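Lin1840 protein (Listeria innocua serovar 6a, PDB 4ZOA) probably hydrolyses terminal, non-reducing beta-D-glucosyl residues with release of beta-D-glucose, as a member of glycosyl hydrolase family 3. Local coordinates at residues P101-L106 and R149-T154; P137-V142 and A188-F193. The protein carries 1 engineered substitution. One frame throughout, in Å; residues are numbered along the deposited sequence.

Interaction 1: P101-L106 and R149-T154; sequences PIPLAL and RVMEST. With IFM (5-hydroxymethyl-3,4-dihydroxypiperidine), chain C.
Pro103 and Leu104, in the first turn of helix 103-109, pack against the backbone carbonyls of the short 3-10 turn 150-152 in a buried contact inside the barrel-type N-terminal domain. One hydrogen bond crosses it: Leu104 N donates a hydrogen bond to Met151 O at 3.0 Å, 150° at the hydrogen, from well above the carbonyl plane. The same oxygen lies 3.2 Å from Pro103 CD, while Pro103 CB rests on Glu152 O at 3.4 Å. Leu104 turns its branched end to the 3-10 turn, where CD2 approaches Val150 CG2 at 4.2 Å. Ile102, at the N-cap position, lays its side chain roughly at right angles to that of Met151, and its CD1 meets Met151 CB at 3.9 Å. Met151 bends back at chi2 and chi3, which brings its CE to Ile102 CG2. On the side of the turn facing the ligand, Arg149 NE and NH2 hold the two carboxylate oxygens of Glu152 side-on, with NE to OE2 at 2.7 Å. Arg149 NH2 also makes a weak hydrogen bond to O3 of the bound piperidine. The 3-10 turn thus presents Met151 O to an amide at the helix start, where the helix dipole probably favours it, and the Arg149-Glu152 pair to the ligand; Glu152, with Glu473 and Tyr196 at NH1, probably holds the guanidinium in place there.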
loop_
_atom_site.group_PDB
_atom_site.type_symbol
_atom_site.label_atom_id
_atom_site.label_comp_id
_atom_site.label_asym_id
_atom_site.label_seq_id
_atom_site.Cartn_x
_atom_site.Cartn_y
_atom_site.Cartn_z
ATOM N N PRO A 101 20.324 -22.013 0.929
ATOM C CA PRO A 101 19.088 -21.365 1.406
ATOM C C PRO A 101 18.474 -20.416 0.388
ATOM O O PRO A 101 19.201 -19.810 -0.425
ATOM C CB PRO A 101 19.527 -20.629 2.709
ATOM C CG PRO A 101 20.710 -21.443 3.225
ATOM C CD PRO A 101 21.411 -21.952 1.943
ATOM N N ILE A 102 17.143 -20.284 0.452
ATOM C CA ILE A 102 16.452 -19.250 -0.333
ATOM C C ILE A 102 17.043 -17.827 -0.077
ATOM O O ILE A 102 17.500 -17.529 1.052
ATOM C CB ILE A 102 14.933 -19.273 -0.119
ATOM C CG1 ILE A 102 14.601 -19.103 1.341
ATOM C CG2 ILE A 102 14.344 -20.549 -0.750
ATOM C CD1 ILE A 102 13.171 -18.691 1.599
ATOM N N PRO A 103 17.052 -16.940 -1.112
ATOM C CA PRO A 103 17.734 -15.667 -0.940
ATOM C C PRO A 103 17.276 -14.856 0.275
ATOM O O PRO A 103 18.061 -14.130 0.845
ATOM C CB PRO A 103 17.405 -14.938 -2.225
ATOM C CG PRO A 103 17.331 -16.016 -3.239
ATOM C CD PRO A 103 16.687 -17.161 -2.499
ATOM N N LEU A 104 15.997 -14.946 0.675
ATOM C CA LEU A 104 15.547 -14.180 1.881
ATOM C C LEU A 104 16.274 -14.676 3.119
ATOM O O LEU A 104 16.621 -13.908 4.042
ATOM C CB LEU A 104 14.043 -14.266 2.028
ATOM C CG LEU A 104 13.431 -13.388 3.129
ATOM C CD1 LEU A 104 13.835 -11.952 2.939
ATOM C CD2 LEU A 104 11.957 -13.547 3.104
ATOM N N ALA A 105 16.572 -15.969 3.143
ATOM C CA ALA A 105 17.340 -16.552 4.266
ATOM C C ALA A 105 18.785 -16.052 4.203
ATOM O O ALA A 105 19.357 -15.649 5.217
ATOM C CB ALA A 105 17.313 -18.054 4.219
ATOM N N LEU A 106 19.345 -16.039 3.006
ATOM C CA LEU A 106 20.693 -15.468 2.787
ATOM C C LEU A 106 20.765 -13.974 3.158
ATOM O O LEU A 106 21.792 -13.487 3.702
ATOM C CB LEU A 106 21.079 -15.646 1.335
ATOM C CG LEU A 106 21.187 -17.110 0.852
ATOM C CD1 LEU A 106 21.543 -17.167 -0.620
ATOM C CD2 LEU A 106 22.266 -17.847 1.623
ATOM N N ARG A 149 7.003 -13.677 -3.832
ATOM C CA ARG A 149 8.348 -13.623 -4.374
ATOM C C ARG A 149 9.305 -12.993 -3.414
ATOM O O ARG A 149 10.474 -12.829 -3.774
ATOM C CB ARG A 149 8.421 -12.895 -5.694
ATOM C CG ARG A 149 7.416 -13.406 -6.667
ATOM C CD ARG A 149 7.708 -12.818 -8.034
ATOM N NE ARG A 149 8.826 -13.528 -8.560
ATOM C CZ ARG A 149 9.015 -13.908 -9.806
ATOM N NH1 ARG A 149 8.194 -13.556 -10.741
ATOM N NH2 ARG A 149 10.059 -14.657 -10.100
ATOM N N VAL A 150 8.881 -12.724 -2.170
ATOM C CA VAL A 150 9.832 -12.200 -1.173
ATOM C C VAL A 150 10.967 -13.148 -0.884
ATOM O O VAL A 150 12.036 -12.738 -0.446
ATOM C CB VAL A 150 9.190 -11.763 0.162
ATOM C CG1 VAL A 150 8.204 -10.638 -0.068
ATOM C CG2 VAL A 150 8.502 -12.941 0.871
ATOM N N MET A 151 10.713 -14.431 -1.095
ATOM C CA MET A 151 11.718 -15.477 -0.865
ATOM C C MET A 151 12.946 -15.294 -1.736
ATOM O O MET A 151 14.028 -15.803 -1.415
ATOM C CB MET A 151 11.114 -16.851 -1.140
ATOM C CG MET A 151 10.522 -17.006 -2.549
ATOM S SD MET A 151 11.015 -18.483 -3.485
ATOM C CE MET A 151 12.798 -18.293 -3.559
ATOM N N GLU A 152 12.760 -14.575 -2.838
ATOM C CA GLU A 152 13.813 -14.323 -3.838
ATOM C C GLU A 152 14.629 -13.051 -3.585
ATOM O O GLU A 152 15.671 -12.822 -4.211
ATOM C CB GLU A 152 13.158 -14.116 -5.221
ATOM C CG GLU A 152 12.574 -15.331 -5.904
ATOM C CD GLU A 152 11.654 -14.928 -7.080
ATOM O OE1 GLU A 152 12.169 -14.621 -8.194
ATOM O OE2 GLU A 152 10.393 -14.999 -6.906
ATOM N N SER A 153 14.116 -12.171 -2.735
ATOM C CA SER A 153 14.773 -10.929 -2.420
ATOM C C SER A 153 15.548 -11.218 -1.176
ATOM O O SER A 153 15.222 -12.181 -0.426
ATOM C CB SER A 153 13.729 -9.826 -2.131
ATOM O OG SER A 153 14.290 -8.599 -1.670
ATOM N N THR A 154 16.536 -10.362 -0.913
ATOM C CA THR A 154 17.223 -10.373 0.397
ATOM C C THR A 154 16.574 -9.406 1.343
ATOM O O THR A 154 17.058 -9.218 2.429
ATOM C CB THR A 154 18.734 -10.119 0.281
ATOM O OG1 THR A 154 19.024 -8.826 -0.302
ATOM C CG2 THR A 154 19.349 -11.221 -0.585
HETATM O O4 IFM C . 13.527 -15.689 -14.147
HETATM C C4 IFM C . 12.121 -15.883 -14.242
HETATM C C3 IFM C . 11.395 -14.682 -13.652
HETATM O O3 IFM C . 11.899 -14.489 -12.348
HETATM C C2 IFM C . 9.851 -14.757 -13.731
HETATM N N IFM C . 9.376 -15.186 -15.042
HETATM C C1 IFM C . 10.116 -16.257 -15.686
HETATM C C5 IFM C . 11.628 -15.986 -15.677
HETATM C C6 IFM C . 12.413 -17.048 -16.496
HETATM O O6 IFM C . 12.033 -18.356 -16.126
#

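Interaction 2: P137-V142 and A188-F193; sequences PMLDLV and ACVKHF. With IFM (5-hydroxymethyl-3,4-dihydroxypiperidine), chain C.
Met138 and Lys191 form a single parallel beta bridge where the loop after strand 133-134 runs beside strand 187-193 of the parallel barrel sheet; the touching parts are only 17° apart in direction. Two nearly straight bonds define it, Lys191 N to Pro137 O at 3.0 Å and Leu139 N to Lys191 O at 2.9 Å. Beside this bridge, Leu139 CD1 packs against both methyls of Val190, the two side chains crossing at about a right angle. The side chain of His192 can be followed outward. Its CB and CG sit near the carboxylate of Asp140, and ND1 donates to the syn lone pair of Asp140 OD2 at 2.9 Å, with the acceptor close to the ring plane. Asp140 OD1 accepts His192 N at 2.9 Å and is also hydrogen-bonded to Tyr223 OH, so the carboxylate holds the histidine by backbone and ring together, its plane turned 36° from that of the ring. CE1 reaches Met138 CG at 3.9 Å; CE1 and CD2 flank NE2 at the ring edge turned to the bound piperidine, and at this tip NE2 shares a 2.7 Å hydrogen bond with ligand O3. The bonds to Asp140 OD1 and OD2 probably fix the rotation of the ring. The peptide between Lys191 and His192 is cis, and both side chains reach the same ligand. Lys191 CG lies 3.6 Å above the imidazole plane, over its centre; beyond CG the chain is extended and ends with NZ hydrogen-bonded to both O3 and O4 of the ligand, each at 2.7 Å.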
loop_
_atom_site.group_PDB
_atom_site.type_symbol
_atom_site.label_atom_id
_atom_site.label_comp_id
_atom_site.label_asym_id
_atom_site.label_seq_id
_atom_site.Cartn_x
_atom_site.Cartn_y
_atom_site.Cartn_z
ATOM N N PRO A 137 21.044 -12.096 -9.754
ATOM C CA PRO A 137 20.196 -11.896 -8.579
ATOM C C PRO A 137 18.874 -11.144 -8.829
ATOM O O PRO A 137 18.728 -10.375 -9.754
ATOM C CB PRO A 137 21.079 -11.092 -7.658
ATOM C CG PRO A 137 21.792 -10.209 -8.603
ATOM C CD PRO A 137 22.092 -11.068 -9.813
ATOM N N MET A 138 17.910 -11.477 -7.988
ATOM C CA MET A 138 16.650 -10.805 -7.895
ATOM C C MET A 138 16.877 -9.714 -6.849
ATOM O O MET A 138 17.081 -9.984 -5.681
ATOM C CB MET A 138 15.605 -11.825 -7.469
ATOM C CG MET A 138 14.194 -11.302 -7.464
ATOM S SD MET A 138 13.781 -10.437 -5.936
ATOM C CE MET A 138 11.992 -10.629 -6.153
ATOM N N LEU A 139 16.786 -8.473 -7.283
ATOM C CA LEU A 139 17.165 -7.273 -6.466
ATOM C C LEU A 139 15.990 -6.371 -6.143
ATOM O O LEU A 139 16.155 -5.163 -5.866
ATOM C CB LEU A 139 18.248 -6.488 -7.210
ATOM C CG LEU A 139 19.482 -7.341 -7.389
ATOM C CD1 LEU A 139 20.472 -6.521 -8.166
ATOM C CD2 LEU A 139 20.118 -7.865 -6.094
ATOM N N ASP A 140 14.794 -6.970 -6.132
ATOM C CA ASP A 140 13.568 -6.245 -5.841
ATOM C C ASP A 140 13.405 -5.966 -4.324
ATOM O O ASP A 140 13.257 -6.888 -3.538
ATOM C CB ASP A 140 12.330 -6.968 -6.411
ATOM C CG ASP A 140 12.494 -7.352 -7.898
ATOM O OD1 ASP A 140 13.153 -6.664 -8.713
ATOM O OD2 ASP A 140 11.890 -8.352 -8.267
ATOM N N LEU A 141 13.394 -4.689 -3.952
ATOM C CA LEU A 141 13.004 -4.279 -2.640
ATOM C C LEU A 141 11.601 -4.815 -2.248
ATOM O O LEU A 141 10.604 -4.648 -2.996
ATOM C CB LEU A 141 12.977 -2.751 -2.535
ATOM C CG LEU A 141 12.991 -2.293 -1.082
ATOM C CD1 LEU A 141 14.342 -2.542 -0.472
ATOM C CD2 LEU A 141 12.541 -0.830 -0.972
ATOM N N VAL A 142 11.563 -5.484 -1.101
ATOM C CA VAL A 142 10.346 -6.075 -0.605
ATOM C C VAL A 142 9.959 -5.513 0.768
ATOM O O VAL A 142 10.774 -5.572 1.722
ATOM C CB VAL A 142 10.372 -7.594 -0.559
ATOM C CG1 VAL A 142 10.388 -8.114 -2.007
ATOM C CG2 VAL A 142 11.529 -8.152 0.293
ATOM N N ALA A 188 25.637 -13.245 -15.061
ATOM C CA ALA A 188 24.482 -12.900 -14.200
ATOM C C ALA A 188 23.513 -11.999 -14.963
ATOM O O ALA A 188 23.923 -11.160 -15.778
ATOM C CB ALA A 188 24.945 -12.224 -12.911
ATOM N N CYS A 189 22.224 -12.213 -14.728
ATOM C CA CYS A 189 21.150 -11.343 -15.210
ATOM C C CYS A 189 20.409 -10.752 -14.027
ATOM O O CYS A 189 19.718 -11.460 -13.299
ATOM C CB CYS A 189 20.137 -12.126 -16.039
ATOM S SG CYS A 189 18.774 -11.132 -16.753
ATOM N N VAL A 190 20.514 -9.453 -13.863
ATOM C CA VAL A 190 19.773 -8.694 -12.815
ATOM C C VAL A 190 18.274 -8.712 -13.129
ATOM O O VAL A 190 17.882 -8.448 -14.268
ATOM C CB VAL A 190 20.385 -7.243 -12.703
ATOM C CG1 VAL A 190 19.421 -6.207 -12.078
ATOM C CG2 VAL A 190 21.717 -7.321 -11.945
ATOM N N LYS A 191 17.439 -9.102 -12.161
ATOM C CA LYS A 191 16.000 -8.999 -12.382
ATOM C C LYS A 191 15.313 -8.419 -11.120
ATOM O O LYS A 191 15.960 -8.378 -10.042
ATOM C CB LYS A 191 15.442 -10.346 -12.834
ATOM C CG LYS A 191 15.408 -11.375 -11.751
ATOM C CD LYS A 191 14.963 -12.697 -12.297
ATOM C CE LYS A 191 14.823 -13.714 -11.178
ATOM N NZ LYS A 191 14.467 -15.032 -11.685
ATOM N N HIS A 192 14.098 -7.865 -11.196
ATOM C CA HIS A 192 13.308 -7.597 -12.360
ATOM C C HIS A 192 13.172 -6.078 -12.490
ATOM O O HIS A 192 12.637 -5.419 -11.594
ATOM C CB HIS A 192 11.881 -8.187 -12.185
ATOM C CG HIS A 192 11.841 -9.648 -11.877
ATOM N ND1 HIS A 192 11.949 -10.137 -10.590
ATOM C CD2 HIS A 192 11.646 -10.730 -12.676
ATOM C CE1 HIS A 192 11.868 -11.447 -10.612
ATOM N NE2 HIS A 192 11.685 -11.832 -11.863
ATOM N N PHE A 193 13.653 -5.504 -13.577
ATOM C CA PHE A 193 13.787 -4.029 -13.686
ATOM C C PHE A 193 12.444 -3.423 -14.094
ATOM O O PHE A 193 12.006 -3.659 -15.210
ATOM C CB PHE A 193 14.840 -3.682 -14.720
ATOM C CG PHE A 193 15.462 -2.305 -14.541
ATOM C CD1 PHE A 193 16.370 -2.076 -13.518
ATOM C CD2 PHE A 193 15.146 -1.283 -15.392
ATOM C CE1 PHE A 193 16.939 -0.839 -13.328
ATOM C CE2 PHE A 193 15.679 -0.055 -15.209
ATOM C CZ PHE A 193 16.586 0.178 -14.187
HETATM O O4 IFM C . 13.527 -15.689 -14.147
HETATM C C4 IFM C . 12.121 -15.883 -14.242
HETATM C C3 IFM C . 11.395 -14.682 -13.652
HETATM O O3 IFM C . 11.899 -14.489 -12.348
HETATM C C2 IFM C . 9.851 -14.757 -13.731
HETATM N N IFM C . 9.376 -15.186 -15.042
HETATM C C1 IFM C . 10.116 -16.257 -15.686
HETATM C C5 IFM C . 11.628 -15.986 -15.677
HETATM C C6 IFM C . 12.413 -17.048 -16.496
HETATM O O6 IFM C . 12.033 -18.356 -16.126
#

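How the interactions relate
From the N terminus the segments come in the order 101-106, 137-142, 149-154, 188-193, so the two contacts cross rather than nest. Interaction 1 closes a 42-residue loop that carries helix 112-128, strand 133-134 and the segment 137-142; interaction 2 closes a 45-residue loop that includes 149-154 and helix 158-173. The middle segments touch directly, since Ser153 OG lies 2.7 Å from Asp140 O, a probable hydrogen bond, and Met138 packs on the backbone of Arg149 and Glu152. With centres 11 Å apart, the pair connects the start of helix 103-109, through the loop 137-154, to strand 187-193, and both reach the same bound ligand.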